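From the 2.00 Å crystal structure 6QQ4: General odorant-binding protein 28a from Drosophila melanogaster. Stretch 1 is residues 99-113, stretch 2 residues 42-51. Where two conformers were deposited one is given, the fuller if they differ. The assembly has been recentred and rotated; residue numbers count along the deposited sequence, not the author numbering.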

ATOM      1  N   ASP A  99       7.558   9.063 -11.500  1.00 25.85           N
ATOM      2  CA  ASP A  99       6.516   9.730 -10.724  1.00 27.93           C
ATOM      3  C   ASP A  99       6.117   8.853  -9.526  1.00 27.47           C
ATOM      4  O   ASP A  99       5.643   7.736  -9.712  1.00 28.02           O
ATOM      5  CB  ASP A  99       5.308  10.023 -11.623  1.00 24.95           C
ATOM      6  CG  ASP A  99       4.192  10.777 -10.902  1.00 25.55           C
ATOM      7  OD1 ASP A  99       3.787  10.374  -9.801  1.00 29.52           O
ATOM      8  OD2 ASP A  99       3.702  11.774 -11.445  1.00 27.81           O
ATOM      9  N   HIS A 100       6.302   9.362  -8.310  1.00 23.76           N
ATOM     10  CA  HIS A 100       6.117   8.555  -7.096  1.00 24.63           C
ATOM     11  C   HIS A 100       4.648   8.180  -6.852  1.00 26.07           C
ATOM     12  O   HIS A 100       4.337   7.128  -6.282  1.00 28.98           O
ATOM     13  CB  HIS A 100       6.673   9.302  -5.876  1.00 27.64           C
ATOM     14  CG  HIS A 100       8.167   9.457  -5.887  1.00 31.60           C
ATOM     15  ND1 HIS A 100       8.872   9.933  -4.802  1.00 32.27           N
ATOM     16  CD2 HIS A 100       9.088   9.187  -6.844  1.00 34.76           C
ATOM     17  CE1 HIS A 100      10.164   9.958  -5.092  1.00 33.61           C
ATOM     18  NE2 HIS A 100      10.320   9.518  -6.328  1.00 31.74           N
ATOM     19  N   CYS A 101       3.750   9.049  -7.282  1.00 24.95           N
ATOM     20  CA  CYS A 101       2.336   8.770  -7.143  1.00 24.03           C
ATOM     21  C   CYS A 101       1.978   7.580  -8.014  1.00 27.92           C
ATOM     22  O   CYS A 101       1.353   6.630  -7.543  1.00 25.16           O
ATOM     23  CB  CYS A 101       1.505  10.002  -7.508  1.00 25.76           C
ATOM     24  SG  CYS A 101       1.851  11.415  -6.461  1.00 27.21           S
ATOM     25  N   GLU A 102       2.398   7.635  -9.280  1.00 26.41           N
ATOM     26  CA  GLU A 102       2.158   6.534 -10.202  0.55 28.05           C
ATOM     27  C   GLU A 102       2.961   5.276  -9.799  1.00 30.57           C
ATOM     28  O   GLU A 102       2.510   4.151 -10.026  1.00 29.58           O
ATOM     29  CB  GLU A 102       2.483   6.972 -11.639  0.55 28.45           C
ATOM     30  CG  GLU A 102       1.458   7.971 -12.190  0.55 29.08           C
ATOM     31  CD  GLU A 102       1.842   8.606 -13.525  0.55 31.08           C
ATOM     32  OE1 GLU A 102       3.018   8.545 -13.932  0.55 28.62           O
ATOM     33  OE2 GLU A 102       0.942   9.168 -14.180  0.55 32.27           O
ATOM     34  N   ALA A 103       4.124   5.462  -9.192  1.00 27.70           N
ATOM     35  CA  ALA A 103       4.905   4.309  -8.733  1.00 31.18           C
ATOM     36  C   ALA A 103       4.199   3.590  -7.584  1.00 26.93           C
ATOM     37  O   ALA A 103       4.201   2.352  -7.535  1.00 27.92           O
ATOM     38  CB  ALA A 103       6.282   4.729  -8.316  1.00 28.16           C
ATOM     39  N   ALA A 104       3.602   4.357  -6.670  1.00 26.94           N
ATOM     40  CA  ALA A 104       2.854   3.780  -5.548  1.00 25.99           C
ATOM     41  C   ALA A 104       1.701   2.924  -6.052  1.00 25.15           C
ATOM     42  O   ALA A 104       1.451   1.835  -5.533  1.00 24.65           O
ATOM     43  CB  ALA A 104       2.339   4.850  -4.632  1.00 23.53           C
ATOM     44  N   GLU A 105       1.027   3.387  -7.096  1.00 29.07           N
ATOM     45  CA  GLU A 105      -0.104   2.644  -7.632  1.00 25.17           C
ATOM     46  C   GLU A 105       0.310   1.402  -8.431  1.00 26.78           C
ATOM     47  O   GLU A 105      -0.407   0.400  -8.450  1.00 26.51           O
ATOM     48  CB  GLU A 105      -0.962   3.560  -8.506  1.00 30.90           C
ATOM     49  CG  GLU A 105      -2.240   2.939  -8.989  1.00 27.74           C
ATOM     50  CD  GLU A 105      -3.147   2.479  -7.849  1.00 32.91           C
ATOM     51  OE1 GLU A 105      -2.893   2.846  -6.690  1.00 31.18           O
ATOM     52  OE2 GLU A 105      -4.143   1.771  -8.119  1.00 33.12           O
ATOM     53  N   ALA A 106       1.452   1.465  -9.101  1.00 22.59           N
ATOM     54  CA  ALA A 106       1.941   0.290  -9.803  1.00 28.15           C
ATOM     55  C   ALA A 106       2.337  -0.782  -8.777  1.00 27.39           C
ATOM     56  O   ALA A 106       2.081  -1.955  -8.981  1.00 27.30           O
ATOM     57  CB  ALA A 106       3.099   0.636 -10.702  1.00 28.38           C
ATOM     58  N   TYR A 107       2.932  -0.376  -7.659  1.00 27.38           N
ATOM     59  CA  TYR A 107       3.150  -1.316  -6.558  1.00 30.17           C
ATOM     60  C   TYR A 107       1.837  -1.851  -5.984  1.00 28.13           C
ATOM     61  O   TYR A 107       1.731  -3.035  -5.689  1.00 33.40           O
ATOM     62  CB  TYR A 107       3.979  -0.658  -5.439  1.00 28.80           C
ATOM     63  CG  TYR A 107       5.426  -0.479  -5.801  1.00 28.31           C
ATOM     64  CD1 TYR A 107       6.162  -1.528  -6.344  1.00 35.15           C
ATOM     65  CD2 TYR A 107       6.059   0.747  -5.627  1.00 30.41           C
ATOM     66  CE1 TYR A 107       7.480  -1.363  -6.695  1.00 31.07           C
ATOM     67  CE2 TYR A 107       7.376   0.925  -5.979  1.00 28.07           C
ATOM     68  CZ  TYR A 107       8.085  -0.129  -6.510  1.00 39.71           C
ATOM     69  OH  TYR A 107       9.409   0.046  -6.850  1.00 34.55           O
ATOM     70  N   GLY A 108       0.842  -0.977  -5.824  1.00 26.21           N
ATOM     71  CA  GLY A 108      -0.457  -1.364  -5.282  1.00 27.10           C
ATOM     72  C   GLY A 108      -1.188  -2.366  -6.160  1.00 29.06           C
ATOM     73  O   GLY A 108      -1.822  -3.298  -5.677  1.00 28.11           O
ATOM     74  N   THR A 109      -1.093  -2.164  -7.469  1.00 26.03           N
ATOM     75  CA  THR A 109      -1.576  -3.131  -8.436  1.00 26.34           C
ATOM     76  C   THR A 109      -0.937  -4.494  -8.191  1.00 25.71           C
ATOM     77  O   THR A 109      -1.612  -5.528  -8.174  1.00 26.35           O
ATOM     78  CB  THR A 109      -1.269  -2.672  -9.865  1.00 29.53           C
ATOM     79  OG1 THR A 109      -1.933  -1.422 -10.104  1.00 28.80           O
ATOM     80  CG2 THR A 109      -1.760  -3.703 -10.858  1.00 28.67           C
ATOM     81  N   CYS A 110       0.368  -4.494  -7.973  1.00 24.97           N
ATOM     82  CA  CYS A 110       1.079  -5.747  -7.745  1.00 28.08           C
ATOM     83  C   CYS A 110       0.620  -6.405  -6.430  1.00 29.24           C
ATOM     84  O   CYS A 110       0.344  -7.620  -6.367  1.00 24.53           O
ATOM     85  CB  CYS A 110       2.587  -5.503  -7.709  1.00 31.85           C
ATOM     86  SG  CYS A 110       3.560  -7.020  -7.659  1.00 34.58           S
ATOM     87  N   PHE A 111       0.528  -5.583  -5.393  1.00 28.40           N
ATOM     88  CA  PHE A 111       0.040  -6.038  -4.099  1.00 32.83           C
ATOM     89  C   PHE A 111      -1.322  -6.719  -4.207  1.00 31.30           C
ATOM     90  O   PHE A 111      -1.501  -7.829  -3.715  1.00 28.94           O
ATOM     91  CB  PHE A 111      -0.043  -4.873  -3.112  1.00 37.09           C
ATOM     92  CG  PHE A 111       1.306  -4.357  -2.660  1.00 36.99           C
ATOM     93  CD1 PHE A 111       2.469  -4.993  -3.040  1.00 36.33           C
ATOM     94  CD2 PHE A 111       1.396  -3.239  -1.846  1.00 43.81           C
ATOM     95  CE1 PHE A 111       3.713  -4.516  -2.617  1.00 40.13           C
ATOM     96  CE2 PHE A 111       2.624  -2.759  -1.421  1.00 39.46           C
ATOM     97  CZ  PHE A 111       3.781  -3.392  -1.801  1.00 37.36           C
ATOM     98  N   ARG A 112      -2.276  -6.038  -4.834  1.00 28.51           N
ATOM     99  CA  ARG A 112      -3.625  -6.556  -4.952  1.00 28.96           C
ATOM    100  C   ARG A 112      -3.650  -7.800  -5.801  1.00 28.19           C
ATOM    101  O   ARG A 112      -4.384  -8.733  -5.502  1.00 30.43           O
ATOM    102  CB  ARG A 112      -4.560  -5.522  -5.559  1.00 28.51           C
ATOM    103  CG  ARG A 112      -4.811  -4.326  -4.690  1.00 41.26           C
ATOM    104  CD  ARG A 112      -6.019  -3.552  -5.187  1.00 35.66           C
ATOM    105  NE  ARG A 112      -5.925  -3.304  -6.612  1.00 33.47           N
ATOM    106  CZ  ARG A 112      -5.255  -2.292  -7.147  1.00 32.97           C
ATOM    107  NH1 ARG A 112      -4.636  -1.403  -6.368  1.00 34.06           N
ATOM    108  NH2 ARG A 112      -5.222  -2.163  -8.463  1.00 36.16           N
ATOM    109  N   GLY A 113      -2.862  -7.785  -6.876  1.00 26.61           N
ATOM    110  CA  GLY A 113      -2.793  -8.899  -7.800  1.00 26.89           C
ATOM    111  C   GLY A 113      -2.313 -10.147  -7.096  1.00 30.78           C
ATOM    112  O   GLY A 113      -2.945 -11.198  -7.174  1.00 30.40           O
TER
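Stretch 2, residues 42-51: KCLRACVMKN

Stretch 2 is helical throughout, with backbone bonds such as Ala46 N to Lys42 O at 3.0 Å, and it crosses the helix of residues 100-113 nearly perpendicularly: the N-to-C directions of the two helices differ by 80°, so they run neither parallel nor antiparallel. The axes approach to 7.4 Å, and Ala104 and Ala46 meet near the crossing, CB to CB 3.7 Å; the contact buries 628 Å² in all.

Asp99 caps the helix of stretch 1, its OD1 accepting from Glu102 N at 3.1 Å. His100 then meets the later part of stretch 2: Lys50 NZ donates to His100 ND1 at 2.9 Å, lying at the ring edge near its plane. Cys101 is covalently tied to Cys43, SG to SG 2.0 Å with chi3 of 102°, and their CA atoms are 4.3 Å apart. The CA-to-CB bond of Glu102 points away, yet one water links Glu102 OE2 (2.8 Å) to Lys42 NZ (2.5 Å).

Ala104 packs directly on the backbone of stretch 2, its CB 3.5 Å from Ala46 CA; Met49 CE also reaches Ala104 O at 3.3 Å. The next residue, Glu105, has its CB 3.8 Å from Lys42 CG, while Glu105 OE1 forms a salt bridge with Arg45 NH1 at 3.4 Å, whose hydrogen bond is weak at 130°. One turn on from Ala104, Gly108 N is 4.1 Å from Met49 CE, and Phe111 CE2 approaches that same methyl, Met49 CE, at 4.3 Å.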

ATOM      1  N   LYS A  42      -3.886   8.153  -6.330  1.00 23.20           N
ATOM      2  CA  LYS A  42      -2.548   7.563  -6.463  1.00 25.82           C
ATOM      3  C   LYS A  42      -1.545   8.279  -5.557  1.00 26.75           C
ATOM      4  O   LYS A  42      -0.660   7.650  -4.937  1.00 27.37           O
ATOM      5  CB  LYS A  42      -2.055   7.641  -7.904  1.00 27.49           C
ATOM      6  CG  LYS A  42      -2.892   6.861  -8.911  1.00 24.23           C
ATOM      7  CD  LYS A  42      -2.272   6.981 -10.301  1.00 21.62           C
ATOM      8  CE  LYS A  42      -3.122   6.279 -11.329  1.00 30.43           C
ATOM      9  NZ  LYS A  42      -2.544   6.484 -12.701  1.00 35.91           N
ATOM     10  N   CYS A  43      -1.661   9.603  -5.494  1.00 23.27           N
ATOM     11  CA  CYS A  43      -0.757  10.357  -4.640  1.00 25.33           C
ATOM     12  C   CYS A  43      -1.130  10.112  -3.164  1.00 26.34           C
ATOM     13  O   CYS A  43      -0.264  10.111  -2.299  1.00 26.88           O
ATOM     14  CB  CYS A  43      -0.789  11.851  -4.979  1.00 28.00           C
ATOM     15  SG  CYS A  43       0.005  12.295  -6.547  1.00 26.23           S
ATOM     16  N   LEU A  44      -2.413   9.909  -2.876  1.00 26.16           N
ATOM     17  CA  LEU A  44      -2.815   9.573  -1.510  1.00 27.18           C
ATOM     18  C   LEU A  44      -2.086   8.290  -1.111  1.00 29.74           C
ATOM     19  O   LEU A  44      -1.433   8.207  -0.078  1.00 27.41           O
ATOM     20  CB  LEU A  44      -4.331   9.403  -1.395  1.00 30.04           C
ATOM     21  CG  LEU A  44      -4.887   8.910  -0.051  1.00 34.45           C
ATOM     22  CD1 LEU A  44      -4.552   9.891   1.071  1.00 29.15           C
ATOM     23  CD2 LEU A  44      -6.385   8.683  -0.134  1.00 31.58           C
ATOM     24  N   ARG A  45      -2.161   7.299  -1.976  1.00 29.45           N
ATOM     25  CA  ARG A  45      -1.502   6.034  -1.720  1.00 32.09           C
ATOM     26  C   ARG A  45       0.005   6.156  -1.556  1.00 30.95           C
ATOM     27  O   ARG A  45       0.578   5.480  -0.701  1.00 30.12           O
ATOM     28  CB  ARG A  45      -1.852   5.054  -2.831  1.00 27.45           C
ATOM     29  CG  ARG A  45      -3.307   4.637  -2.694  1.00 33.43           C
ATOM     30  CD  ARG A  45      -3.888   4.070  -3.962  1.00 33.67           C
ATOM     31  NE  ARG A  45      -5.348   4.042  -3.889  1.00 33.41           N
ATOM     32  CZ  ARG A  45      -6.092   3.011  -4.277  1.00 37.29           C
ATOM     33  NH1 ARG A  45      -5.501   1.918  -4.772  1.00 32.25           N
ATOM     34  NH2 ARG A  45      -7.415   3.073  -4.165  1.00 26.27           N
ATOM     35  N   ALA A  46       0.647   7.027  -2.329  1.00 27.96           N
ATOM     36  CA  ALA A  46       2.091   7.263  -2.162  1.00 28.07           C
ATOM     37  C   ALA A  46       2.397   7.804  -0.771  1.00 32.77           C
ATOM     38  O   ALA A  46       3.366   7.406  -0.141  1.00 28.01           O
ATOM     39  CB  ALA A  46       2.610   8.231  -3.212  1.00 23.56           C
ATOM     40  N   CYS A  47       1.550   8.717  -0.314  1.00 27.91           N
ATOM     41  CA  CYS A  47       1.732   9.375   0.974  1.00 34.30           C
ATOM     42  C   CYS A  47       1.596   8.371   2.126  1.00 36.02           C
ATOM     43  O   CYS A  47       2.352   8.408   3.095  1.00 32.67           O
ATOM     44  CB  CYS A  47       0.724  10.515   1.129  1.00 29.56           C
ATOM     45  SG  CYS A  47       0.841  11.455   2.701  1.00 42.10           S
ATOM     46  N   VAL A  48       0.636   7.469   2.014  1.00 30.89           N
ATOM     47  CA  VAL A  48       0.497   6.405   2.995  1.00 34.53           C
ATOM     48  C   VAL A  48       1.691   5.439   2.973  1.00 35.62           C
ATOM     49  O   VAL A  48       2.258   5.120   4.017  1.00 40.57           O
ATOM     50  CB  VAL A  48      -0.801   5.616   2.771  1.00 36.32           C
ATOM     51  CG1 VAL A  48      -0.824   4.379   3.647  1.00 36.45           C
ATOM     52  CG2 VAL A  48      -1.999   6.512   3.061  1.00 36.12           C
ATOM     53  N   MET A  49       2.062   4.972   1.789  1.00 29.65           N
ATOM     54  CA  MET A  49       3.162   4.023   1.669  1.00 35.81           C
ATOM     55  C   MET A  49       4.464   4.611   2.211  1.00 37.96           C
ATOM     56  O   MET A  49       5.241   3.921   2.876  1.00 41.76           O
ATOM     57  CB  MET A  49       3.335   3.586   0.219  1.00 32.33           C
ATOM     58  CG  MET A  49       2.272   2.614  -0.280  1.00 32.97           C
ATOM     59  SD  MET A  49       2.616   2.097  -1.971  1.00 35.88           S
ATOM     60  CE  MET A  49       1.139   1.155  -2.363  1.00 42.80           C
ATOM     61  N   LYS A  50       4.695   5.886   1.926  1.00 38.06           N
ATOM     62  CA  LYS A  50       5.878   6.576   2.415  1.00 39.94           C
ATOM     63  C   LYS A  50       5.847   6.689   3.940  1.00 43.41           C
ATOM     64  O   LYS A  50       6.884   6.621   4.599  1.00 43.48           O
ATOM     65  CB  LYS A  50       5.997   7.966   1.771  1.00 37.74           C
ATOM     66  CG  LYS A  50       6.513   7.901   0.348  1.00 34.63           C
ATOM     67  CD  LYS A  50       6.775   9.268  -0.227  1.00 38.49           C
ATOM     68  CE  LYS A  50       7.470   9.138  -1.570  1.00 37.41           C
ATOM     69  NZ  LYS A  50       7.673  10.471  -2.185  1.00 42.46           N
ATOM     70  N   ASN A  51       4.658   6.847   4.506  1.00 44.08           N
ATOM     71  CA  ASN A  51       4.544   6.885   5.956  1.00 47.54           C
ATOM     72  C   ASN A  51       4.836   5.515   6.572  1.00 45.54           C
ATOM     73  O   ASN A  51       5.413   5.421   7.648  1.00 51.64           O
ATOM     74  CB  ASN A  51       3.165   7.370   6.378  1.00 45.79           C
ATOM     75  CG  ASN A  51       3.144   7.861   7.810  0.05 49.90           C
ATOM     76  OD1 ASN A  51       4.194   8.149   8.393  1.00 57.12           O
ATOM     77  ND2 ASN A  51       1.952   7.952   8.391  0.53 51.31           N
TER
HETATM   78  O   HOH W   1      -1.723   8.409 -14.119  1.00 38.25           O